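Local coordinates for 7,8-dihydro-6-hydroxymethylpterin pyrophosphokinase-dihydropteroate synthase (Plasmodium falciparum, PDB 6JWS), which probably catalyses two successive steps of folate biosynthesis, pyrophosphorylation of 6-hydroxymethyl-7,8-dihydropterin by ATP and condensation of the product with 4-aminobenzoate to dihydropteroate, at residues 134-139 and 315-320. The protein carries 1 engineered substitution. Sequence-based numbering, arbitrary orientation.
With ATP (adenosine-5'-triphosphate), chain J.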
ATOM      1  N   LEU B 134     -47.788   2.615  16.957  1.00 41.24           N
ATOM      2  CA  LEU B 134     -48.838   2.321  15.985  1.00 38.01           C
ATOM      3  C   LEU B 134     -49.038   3.500  15.030  1.00 35.76           C
ATOM      4  O   LEU B 134     -49.127   3.306  13.817  1.00 34.33           O
ATOM      5  CB  LEU B 134     -50.134   1.928  16.708  1.00 39.46           C
ATOM      6  CG  LEU B 134     -50.063   0.643  17.544  1.00 42.04           C
ATOM      7  CD1 LEU B 134     -51.187   0.586  18.571  1.00 40.99           C
ATOM      8  CD2 LEU B 134     -50.057  -0.609  16.663  1.00 40.81           C
ATOM      9  N   GLU B 135     -49.072   4.728  15.567  1.00 35.63           N
ATOM     10  CA  GLU B 135     -49.274   5.899  14.721  1.00 37.69           C
ATOM     11  C   GLU B 135     -48.107   6.060  13.737  1.00 38.05           C
ATOM     12  O   GLU B 135     -48.326   6.296  12.547  1.00 36.06           O
ATOM     13  CB  GLU B 135     -49.496   7.169  15.546  1.00 40.72           C
ATOM     14  CG  GLU B 135     -50.656   7.090  16.523  1.00 41.18           C
ATOM     15  CD  GLU B 135     -52.054   7.292  15.957  1.00 44.62           C
ATOM     16  OE1 GLU B 135     -52.186   7.494  14.733  1.00 45.31           O
ATOM     17  OE2 GLU B 135     -53.016   7.261  16.755  1.00 48.75           O
ATOM     18  N   CYS B 136     -46.867   5.891  14.223  1.00 37.07           N
ATOM     19  CA  CYS B 136     -45.697   5.998  13.355  1.00 36.21           C
ATOM     20  C   CYS B 136     -45.727   4.894  12.294  1.00 33.73           C
ATOM     21  O   CYS B 136     -45.471   5.150  11.110  1.00 28.49           O
ATOM     22  CB  CYS B 136     -44.378   5.998  14.135  1.00 36.23           C
ATOM     23  SG  CYS B 136     -44.217   7.349  15.343  1.00 36.52           S
ATOM     24  N   ASN B 137     -46.067   3.664  12.709  1.00 34.02           N
ATOM     25  CA  ASN B 137     -46.097   2.567  11.748  1.00 35.51           C
ATOM     26  C   ASN B 137     -47.098   2.897  10.643  1.00 35.58           C
ATOM     27  O   ASN B 137     -46.837   2.652   9.470  1.00 38.35           O
ATOM     28  CB  ASN B 137     -46.369   1.204  12.391  1.00 37.41           C
ATOM     29  CG  ASN B 137     -45.240   0.671  13.253  1.00 39.47           C
ATOM     30  OD1 ASN B 137     -45.424  -0.308  13.973  1.00 43.39           O
ATOM     31  ND2 ASN B 137     -44.073   1.297  13.198  1.00 38.66           N
ATOM     32  N   ASN B 138     -48.232   3.486  11.035  1.00 35.60           N
ATOM     33  CA  ASN B 138     -49.272   3.843  10.091  1.00 35.91           C
ATOM     34  C   ASN B 138     -48.708   4.781   9.033  1.00 34.45           C
ATOM     35  O   ASN B 138     -48.906   4.559   7.839  1.00 35.34           O
ATOM     36  CB  ASN B 138     -50.504   4.435  10.782  1.00 39.97           C
ATOM     37  CG  ASN B 138     -51.473   5.065   9.801  1.00 40.46           C
ATOM     38  OD1 ASN B 138     -51.768   6.252   9.894  1.00 41.96           O
ATOM     39  ND2 ASN B 138     -51.954   4.291   8.843  1.00 38.53           N
ATOM     40  N   ILE B 139     -48.000   5.826   9.483  1.00 33.88           N
ATOM     41  CA  ILE B 139     -47.437   6.799   8.560  1.00 32.21           C
ATOM     42  C   ILE B 139     -46.489   6.092   7.595  1.00 32.31           C
ATOM     43  O   ILE B 139     -46.464   6.412   6.407  1.00 33.22           O
ATOM     44  CB  ILE B 139     -46.743   7.958   9.304  1.00 32.12           C
ATOM     45  CG1 ILE B 139     -47.725   8.770  10.160  1.00 32.17           C
ATOM     46  CG2 ILE B 139     -45.955   8.832   8.330  1.00 29.35           C
ATOM     47  CD1 ILE B 139     -48.831   9.467   9.378  1.00 29.27           C
ATOM     48  N   PHE B 315     -49.516  17.326  11.128  1.00 49.94           N
ATOM     49  CA  PHE B 315     -49.431  16.595  12.384  1.00 44.52           C
ATOM     50  C   PHE B 315     -48.059  16.831  13.013  1.00 42.00           C
ATOM     51  O   PHE B 315     -47.173  17.381  12.368  1.00 41.14           O
ATOM     52  CB  PHE B 315     -49.758  15.109  12.182  1.00 40.79           C
ATOM     53  CG  PHE B 315     -48.717  14.310  11.435  1.00 38.45           C
ATOM     54  CD1 PHE B 315     -48.625  14.371  10.053  1.00 36.91           C
ATOM     55  CD2 PHE B 315     -47.819  13.500  12.120  1.00 37.39           C
ATOM     56  CE1 PHE B 315     -47.663  13.634   9.373  1.00 36.23           C
ATOM     57  CE2 PHE B 315     -46.858  12.763  11.438  1.00 34.59           C
ATOM     58  CZ  PHE B 315     -46.781  12.830  10.065  1.00 33.74           C
ATOM     59  N   LEU B 316     -47.913  16.436  14.282  1.00 38.54           N
ATOM     60  CA  LEU B 316     -46.635  16.500  14.961  1.00 36.98           C
ATOM     61  C   LEU B 316     -46.291  15.141  15.561  1.00 34.71           C
ATOM     62  O   LEU B 316     -47.022  14.630  16.404  1.00 33.29           O
ATOM     63  CB  LEU B 316     -46.676  17.573  16.055  1.00 38.46           C
ATOM     64  CG  LEU B 316     -45.339  17.805  16.764  1.00 37.04           C
ATOM     65  CD1 LEU B 316     -44.300  18.360  15.794  1.00 34.44           C
ATOM     66  CD2 LEU B 316     -45.500  18.722  17.969  1.00 38.25           C
ATOM     67  N   SER B 317     -45.133  14.599  15.163  1.00 33.18           N
ATOM     68  CA  SER B 317     -44.641  13.363  15.751  1.00 30.84           C
ATOM     69  C   SER B 317     -43.306  13.615  16.449  1.00 28.83           C
ATOM     70  O   SER B 317     -42.322  13.977  15.804  1.00 30.56           O
ATOM     71  CB  SER B 317     -44.526  12.270  14.709  1.00 28.95           C
ATOM     72  OG  SER B 317     -44.188  11.034  15.332  1.00 28.63           O
ATOM     73  N   ILE B 318     -43.280  13.419  17.767  1.00 27.62           N
ATOM     74  CA  ILE B 318     -42.034  13.430  18.511  1.00 28.14           C
ATOM     75  C   ILE B 318     -41.934  12.131  19.295  1.00 27.68           C
ATOM     76  O   ILE B 318     -42.793  11.854  20.124  1.00 29.56           O
ATOM     77  CB  ILE B 318     -41.914  14.646  19.454  1.00 28.18           C
ATOM     78  CG1 ILE B 318     -42.202  15.980  18.760  1.00 26.74           C
ATOM     79  CG2 ILE B 318     -40.564  14.636  20.168  1.00 28.78           C
ATOM     80  CD1 ILE B 318     -41.055  16.549  17.978  1.00 28.67           C
ATOM     81  N   PRO B 319     -40.860  11.325  19.132  1.00 27.14           N
ATOM     82  CA  PRO B 319     -39.826  11.563  18.126  1.00 25.46           C
ATOM     83  C   PRO B 319     -40.351  11.524  16.695  1.00 26.37           C
ATOM     84  O   PRO B 319     -41.424  10.992  16.430  1.00 29.11           O
ATOM     85  CB  PRO B 319     -38.877  10.380  18.349  1.00 24.46           C
ATOM     86  CG  PRO B 319     -39.042  10.051  19.805  1.00 25.85           C
ATOM     87  CD  PRO B 319     -40.531  10.200  20.023  1.00 27.39           C
ATOM     88  N   HIS B 320     -39.587  12.103  15.770  1.00 25.19           N
ATOM     89  CA  HIS B 320     -39.942  12.033  14.364  1.00 25.69           C
ATOM     90  C   HIS B 320     -40.242  10.579  13.989  1.00 26.29           C
ATOM     91  O   HIS B 320     -39.662   9.644  14.544  1.00 25.60           O
ATOM     92  CB  HIS B 320     -38.858  12.702  13.514  1.00 23.82           C
ATOM     93  CG  HIS B 320     -39.194  12.837  12.072  1.00 22.53           C
ATOM     94  ND1 HIS B 320     -39.002  11.807  11.170  1.00 23.77           N
ATOM     95  CD2 HIS B 320     -39.683  13.875  11.362  1.00 22.39           C
ATOM     96  CE1 HIS B 320     -39.353  12.208   9.961  1.00 22.21           C
ATOM     97  NE2 HIS B 320     -39.774  13.467  10.050  1.00 21.81           N
TER
HETATM   98  PG  ATP J 802     -41.647  14.468   7.637  1.00 96.31           P
HETATM   99  O1G ATP J 802     -40.580  13.524   7.111  1.00 95.12           O
HETATM  100  O2G ATP J 802     -42.651  13.775   8.543  1.00 81.77           O
HETATM  101  O3G ATP J 802     -41.043  15.699   8.280  1.00 81.21           O
HETATM  102  PB  ATP J 802     -42.272  14.964   4.740  1.00 77.43           P
HETATM  103  O1B ATP J 802     -43.604  15.049   4.079  1.00 82.66           O
HETATM  104  O2B ATP J 802     -41.311  13.893   4.326  1.00 81.12           O
HETATM  105  O3B ATP J 802     -42.496  14.944   6.330  1.00 82.61           O
HETATM  106  PA  ATP J 802     -41.799  17.822   5.179  1.00 88.18           P
HETATM  107  O1A ATP J 802     -40.817  18.052   6.286  1.00 87.24           O
HETATM  108  O2A ATP J 802     -41.860  18.821   4.070  1.00 88.54           O
HETATM  109  O3A ATP J 802     -41.533  16.369   4.556  1.00 79.63           O
HETATM  110  O5' ATP J 802     -43.269  17.624   5.794  1.00 75.90           O
HETATM  111  C5' ATP J 802     -43.417  17.644   7.238  1.00 66.62           C
HETATM  112  C4' ATP J 802     -44.815  17.217   7.603  1.00 58.58           C
HETATM  113  O4' ATP J 802     -44.771  16.230   8.667  1.00 49.98           O
HETATM  114  C3' ATP J 802     -45.720  18.342   8.118  1.00 55.61           C
HETATM  115  O3' ATP J 802     -47.049  18.099   7.674  1.00 58.21           O
HETATM  116  C2' ATP J 802     -45.513  18.255   9.633  1.00 50.80           C
HETATM  117  O2' ATP J 802     -46.598  18.693  10.417  1.00 55.43           O
HETATM  118  C1' ATP J 802     -45.360  16.754   9.840  1.00 45.08           C
HETATM  119  N9  ATP J 802     -44.531  16.417  10.998  1.00 38.10           N
HETATM  120  C8  ATP J 802     -44.874  15.555  12.008  1.00 37.18           C
HETATM  121  N7  ATP J 802     -43.934  15.443  12.917  1.00 35.78           N
HETATM  122  C5  ATP J 802     -42.906  16.257  12.458  1.00 32.54           C
HETATM  123  C6  ATP J 802     -41.628  16.545  12.973  1.00 29.74           C
HETATM  124  N6  ATP J 802     -41.169  16.028  14.107  1.00 25.12           N
HETATM  125  N1  ATP J 802     -40.847  17.405  12.271  1.00 30.50           N
HETATM  126  C2  ATP J 802     -41.325  17.925  11.131  1.00 30.01           C
HETATM  127  N3  ATP J 802     -42.509  17.720  10.553  1.00 32.46           N
HETATM  128  C4  ATP J 802     -43.263  16.868  11.276  1.00 33.68           C
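With chi1 at 71°, Phe-315 holds its ring between its own backbone N and carbonyl carbon, and Ile-139 on helix 129-148, its CG1 anti to the carbonyl carbon (chi1 -63°), comes from the opposite direction to touch it. The two meet at the ATP site of the HPPK domain, where the short strand 316-318, paired antiparallel with 219-221, supplies an adenine-binding edge. CD1 of Ile-139 lies 4.0 Å from CZ of Phe-315, an oblique apolar touch at the far end of the ring. Adenine meets one face of Phe-315 edge-on rather than in a parallel stack: ATP C8 sits 3.4 Å above the ring plane, offset toward the rim, and ATP C1' approaches CD1 and CE1 of Phe-315. The isoleucine thus backs an aromatic side of the pocket; the ring of Phe-220, on strand 219-221, meets that of Phe-315 and also touches Ile-139. Three residues earlier in the helix, SG of Cys-136 reaches OG of Ser-317 at 3.7 Å, a van der Waals contact. That hydroxyl donates to Pro-319 O, spanning the cis peptide between Ile-318 and Pro-319; the same carbonyl oxygen is also bound by the phenol of Tyr-132, earlier in the helix, tying helix and strand end together.

Adenine is read by the backbone of Ser-317 much as a neighbouring strand would be: its N donates to ATP N7 at 2.7 Å and its O accepts from ATP N6 at 2.9 Å, both nearly straight. Phe-315 N adds a bond to the ribose O2'. At the other end of the segment, ND1 of His-320 is bound to Tyr-322 N, which fixes the imidazole with NE2 3.0 Å from O1G of the gamma-phosphate, an oxygen lying in the ring plane at its edge.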